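Local coordinates for protein melanophilin (Mus musculus, PDB 2ZET) that serves as a Rab effector in melanosome transport, linking melanosome-bound RAB27A to the motor protein MYO5A, at residues L46-R57 with C111-V120. Residues are numbered along the deposited sequence; the frame is centred on the assembly and turned at random.
With ZN (zinc ion), chain G.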
loop_
_atom_site.group_PDB
_atom_site.type_symbol
_atom_site.label_atom_id
_atom_site.label_comp_id
_atom_site.label_asym_id
_atom_site.label_seq_id
_atom_site.Cartn_x
_atom_site.Cartn_y
_atom_site.Cartn_z
ATOM N N LEU B 46 -4.401 -2.983 18.666
ATOM C CA LEU B 46 -5.802 -2.773 18.334
ATOM C C LEU B 46 -6.648 -3.964 18.714
ATOM O O LEU B 46 -7.744 -3.809 19.239
ATOM C CB LEU B 46 -5.971 -2.510 16.843
ATOM C CG LEU B 46 -5.320 -1.245 16.291
ATOM C CD1 LEU B 46 -5.697 -1.109 14.825
ATOM C CD2 LEU B 46 -5.779 -0.036 17.086
ATOM N N LYS B 47 -6.157 -5.160 18.428
ATOM C CA LYS B 47 -6.905 -6.352 18.769
ATOM C C LYS B 47 -7.021 -6.383 20.274
ATOM O O LYS B 47 -7.973 -6.932 20.831
ATOM C CB LYS B 47 -6.201 -7.605 18.251
ATOM C CG LYS B 47 -6.310 -7.760 16.746
ATOM C CD LYS B 47 -5.806 -9.103 16.259
ATOM C CE LYS B 47 -6.137 -9.292 14.779
ATOM N NZ LYS B 47 -5.815 -10.643 14.242
ATOM N N GLY B 48 -6.054 -5.764 20.937
ATOM C CA GLY B 48 -6.081 -5.709 22.384
ATOM C C GLY B 48 -7.163 -4.754 22.846
ATOM O O GLY B 48 -7.882 -5.013 23.807
ATOM N N LYS B 49 -7.288 -3.633 22.157
ATOM C CA LYS B 49 -8.303 -2.690 22.532
ATOM C C LYS B 49 -9.697 -3.248 22.295
ATOM O O LYS B 49 -10.600 -2.990 23.089
ATOM C CB LYS B 49 -8.101 -1.383 21.781
ATOM C CG LYS B 49 -6.847 -0.676 22.237
ATOM C CD LYS B 49 -6.699 0.715 21.664
ATOM C CE LYS B 49 -5.321 1.254 22.012
ATOM N NZ LYS B 49 -5.099 2.630 21.496
ATOM N N ILE B 50 -9.891 -4.029 21.236
ATOM C CA ILE B 50 -11.221 -4.571 20.991
ATOM C C ILE B 50 -11.657 -5.580 22.040
ATOM O O ILE B 50 -12.842 -5.671 22.340
ATOM C CB ILE B 50 -11.352 -5.243 19.613
ATOM C CG1 ILE B 50 -11.124 -4.218 18.502
ATOM C CG2 ILE B 50 -12.753 -5.855 19.461
ATOM C CD1 ILE B 50 -11.123 -4.827 17.101
ATOM N N GLN B 51 -10.719 -6.345 22.591
ATOM C CA GLN B 51 -11.080 -7.327 23.614
ATOM C C GLN B 51 -11.390 -6.620 24.926
ATOM O O GLN B 51 -12.376 -6.929 25.583
ATOM C CB GLN B 51 -9.959 -8.348 23.828
ATOM C CG GLN B 51 -9.672 -9.195 22.593
ATOM C CD GLN B 51 -8.429 -10.078 22.732
ATOM O OE1 GLN B 51 -7.481 -9.728 23.448
ATOM N NE2 GLN B 51 -8.419 -11.216 22.023
ATOM N N LYS B 52 -10.558 -5.661 25.306
ATOM C CA LYS B 52 -10.802 -4.943 26.536
ATOM C C LYS B 52 -12.181 -4.314 26.492
ATOM O O LYS B 52 -13.036 -4.633 27.311
ATOM C CB LYS B 52 -9.741 -3.874 26.744
ATOM C CG LYS B 52 -9.751 -3.260 28.134
ATOM C CD LYS B 52 -8.359 -2.775 28.506
ATOM C CE LYS B 52 -8.311 -2.194 29.899
ATOM N NZ LYS B 52 -6.929 -1.776 30.245
ATOM N N GLU B 53 -12.411 -3.433 25.523
ATOM C CA GLU B 53 -13.715 -2.781 25.413
ATOM C C GLU B 53 -14.838 -3.781 25.299
ATOM O O GLU B 53 -15.904 -3.577 25.862
ATOM C CB GLU B 53 -13.780 -1.837 24.208
ATOM C CG GLU B 53 -13.347 -0.389 24.487
ATOM C CD GLU B 53 -14.335 0.398 25.341
ATOM O OE1 GLU B 53 -14.273 0.341 26.593
ATOM O OE2 GLU B 53 -15.184 1.080 24.741
ATOM N N SER B 54 -14.609 -4.866 24.573
ATOM C CA SER B 54 -15.653 -5.866 24.399
ATOM C C SER B 54 -16.011 -6.572 25.695
ATOM O O SER B 54 -17.178 -6.860 25.931
ATOM C CB SER B 54 -15.234 -6.900 23.365
ATOM O OG SER B 54 -14.068 -7.575 23.791
ATOM N N SER B 55 -15.024 -6.851 26.540
ATOM C CA SER B 55 -15.325 -7.529 27.796
ATOM C C SER B 55 -16.014 -6.564 28.761
ATOM O O SER B 55 -16.868 -6.968 29.546
ATOM C CB SER B 55 -14.057 -8.147 28.422
ATOM O OG SER B 55 -13.135 -7.172 28.856
ATOM N N LYS B 56 -15.658 -5.285 28.697
ATOM C CA LYS B 56 -16.312 -4.307 29.557
ATOM C C LYS B 56 -17.803 -4.382 29.275
ATOM O O LYS B 56 -18.609 -4.344 30.183
ATOM C CB LYS B 56 -15.810 -2.894 29.272
ATOM C CG LYS B 56 -16.693 -1.823 29.872
ATOM C CD LYS B 56 -16.241 -0.411 29.515
ATOM C CE LYS B 56 -15.085 0.055 30.393
ATOM N NZ LYS B 56 -14.860 1.532 30.291
ATOM N N ARG B 57 -18.167 -4.498 28.004
ATOM C CA ARG B 57 -19.572 -4.587 27.623
ATOM C C ARG B 57 -20.217 -5.808 28.263
ATOM O O ARG B 57 -21.352 -5.755 28.735
ATOM C CB ARG B 57 -19.725 -4.696 26.099
ATOM C CG ARG B 57 -19.433 -3.429 25.309
ATOM C CD ARG B 57 -19.778 -3.614 23.835
ATOM N NE ARG B 57 -19.463 -2.425 23.044
ATOM C CZ ARG B 57 -19.768 -2.270 21.754
ATOM N NH1 ARG B 57 -20.403 -3.236 21.097
ATOM N NH2 ARG B 57 -19.436 -1.149 21.117
ATOM N N CYS B 111 -19.160 3.446 16.764
ATOM C CA CYS B 111 -18.570 3.627 18.094
ATOM C C CYS B 111 -17.081 3.302 18.042
ATOM O O CYS B 111 -16.678 2.389 17.321
ATOM C CB CYS B 111 -19.277 2.742 19.126
ATOM S SG CYS B 111 -19.247 0.973 18.826
ATOM N N ASP B 112 -16.263 4.042 18.793
ATOM C CA ASP B 112 -14.813 3.816 18.777
ATOM C C ASP B 112 -14.374 2.354 18.749
ATOM O O ASP B 112 -13.320 2.027 18.213
ATOM C CB ASP B 112 -14.124 4.563 19.925
ATOM C CG ASP B 112 -13.455 5.854 19.445
ATOM O OD1 ASP B 112 -12.657 5.765 18.486
ATOM O OD2 ASP B 112 -13.714 6.950 20.001
ATOM N N PRO B 113 -15.156 1.457 19.357
ATOM C CA PRO B 113 -14.734 0.062 19.300
ATOM C C PRO B 113 -15.036 -0.491 17.910
ATOM O O PRO B 113 -14.148 -0.990 17.233
ATOM C CB PRO B 113 -15.583 -0.591 20.376
ATOM C CG PRO B 113 -15.682 0.475 21.381
ATOM C CD PRO B 113 -16.009 1.677 20.534
ATOM N N CYS B 114 -16.293 -0.382 17.487
ATOM C CA CYS B 114 -16.705 -0.874 16.173
ATOM C C CYS B 114 -15.820 -0.332 15.054
ATOM O O CYS B 114 -15.625 -0.998 14.034
ATOM C CB CYS B 114 -18.170 -0.514 15.896
ATOM S SG CYS B 114 -19.417 -1.547 16.756
ATOM N N HIS B 115 -15.287 0.876 15.248
ATOM C CA HIS B 115 -14.405 1.493 14.268
ATOM C C HIS B 115 -13.095 0.723 14.195
ATOM O O HIS B 115 -12.652 0.358 13.118
ATOM C CB HIS B 115 -14.129 2.950 14.631
ATOM C CG HIS B 115 -13.095 3.608 13.767
ATOM N ND1 HIS B 115 -11.813 3.869 14.205
ATOM C CD2 HIS B 115 -13.160 4.071 12.496
ATOM C CE1 HIS B 115 -11.135 4.468 13.243
ATOM N NE2 HIS B 115 -11.928 4.601 12.196
ATOM N N LEU B 116 -12.467 0.481 15.340
ATOM C CA LEU B 116 -11.211 -0.273 15.359
ATOM C C LEU B 116 -11.490 -1.670 14.814
ATOM O O LEU B 116 -10.718 -2.219 14.035
ATOM C CB LEU B 116 -10.659 -0.391 16.791
ATOM C CG LEU B 116 -10.232 0.884 17.529
ATOM C CD1 LEU B 116 -9.633 0.515 18.875
ATOM C CD2 LEU B 116 -9.206 1.659 16.698
ATOM N N ALA B 117 -12.614 -2.235 15.235
ATOM C CA ALA B 117 -13.022 -3.561 14.812
ATOM C C ALA B 117 -12.934 -3.681 13.306
ATOM O O ALA B 117 -12.579 -4.737 12.786
ATOM C CB ALA B 117 -14.448 -3.835 15.271
ATOM N N ARG B 118 -13.255 -2.590 12.614
ATOM C CA ARG B 118 -13.225 -2.567 11.155
ATOM C C ARG B 118 -11.843 -2.277 10.538
ATOM O O ARG B 118 -11.485 -2.874 9.520
ATOM C CB ARG B 118 -14.259 -1.569 10.643
ATOM C CG ARG B 118 -14.354 -1.523 9.143
ATOM C CD ARG B 118 -15.527 -0.682 8.688
ATOM N NE ARG B 118 -15.408 -0.365 7.269
ATOM C CZ ARG B 118 -16.431 -0.372 6.422
ATOM N NH1 ARG B 118 -17.646 -0.685 6.864
ATOM N NH2 ARG B 118 -16.240 -0.069 5.142
ATOM N N VAL B 119 -11.074 -1.368 11.133
ATOM C CA VAL B 119 -9.740 -1.064 10.631
ATOM C C VAL B 119 -8.940 -2.363 10.671
ATOM O O VAL B 119 -8.154 -2.664 9.766
ATOM C CB VAL B 119 -9.042 0.006 11.514
ATOM C CG1 VAL B 119 -7.544 0.089 11.209
ATOM C CG2 VAL B 119 -9.681 1.356 11.268
ATOM N N VAL B 120 -9.163 -3.141 11.725
ATOM C CA VAL B 120 -8.483 -4.415 11.907
ATOM C C VAL B 120 -8.850 -5.458 10.859
ATOM O O VAL B 120 -7.964 -6.120 10.337
ATOM C CB VAL B 120 -8.764 -4.993 13.307
ATOM C CG1 VAL B 120 -8.452 -6.476 13.339
ATOM C CG2 VAL B 120 -7.911 -4.266 14.331
HETATM ZN ZN ZN G . -21.080 -0.205 17.829
#
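At one of the two zinc sites of the FYVE-type finger, Arg57 reaches across to Cys111, and from there the start of helix 112-124 runs back along 46-57. Cys111 SG and Cys114 SG bind the zinc ion at 2.4 Å each, and Cys88 and Cys91 complete the four-cysteine site. The long side chain of Arg57, extended from CG to NE, brings NH2 to 3.1 Å from Cys111 SG, which lies in the guanidinium plane at its edge; that positive charge may help balance the zinc-bound thiolates. Cys111 also N-caps helix 112-124, its SG accepting from Cys114 N.

In this Rab-binding domain the zinc-finger region connects long helix 19-60 to helix 112-124, which packs back on it roughly antiparallel; the axes of the two short segments approach to 9.4 Å, with 145° between their N-to-C directions. Next to the metal, Pro113 CG lies 3.5 Å from OE2 of Glu53, whose chain bends at chi2. Beyond it the contact is apolar. In Ile50, chi1 -63° with an extended chi2 puts CD1 against the backbone of Ala117, whose CB it also touches. Leu116 forks: CD1 meets Lys49 CB, while CD2 touches Leu46 CD2 at 3.8 Å, the leucines crossing at about a right angle. Val120 splits likewise, CG2 lying 3.6 Å from Leu46 CB and CG1 resting on Lys47 CE. Val119 also packs on an aromatic side chain of another protein's chain.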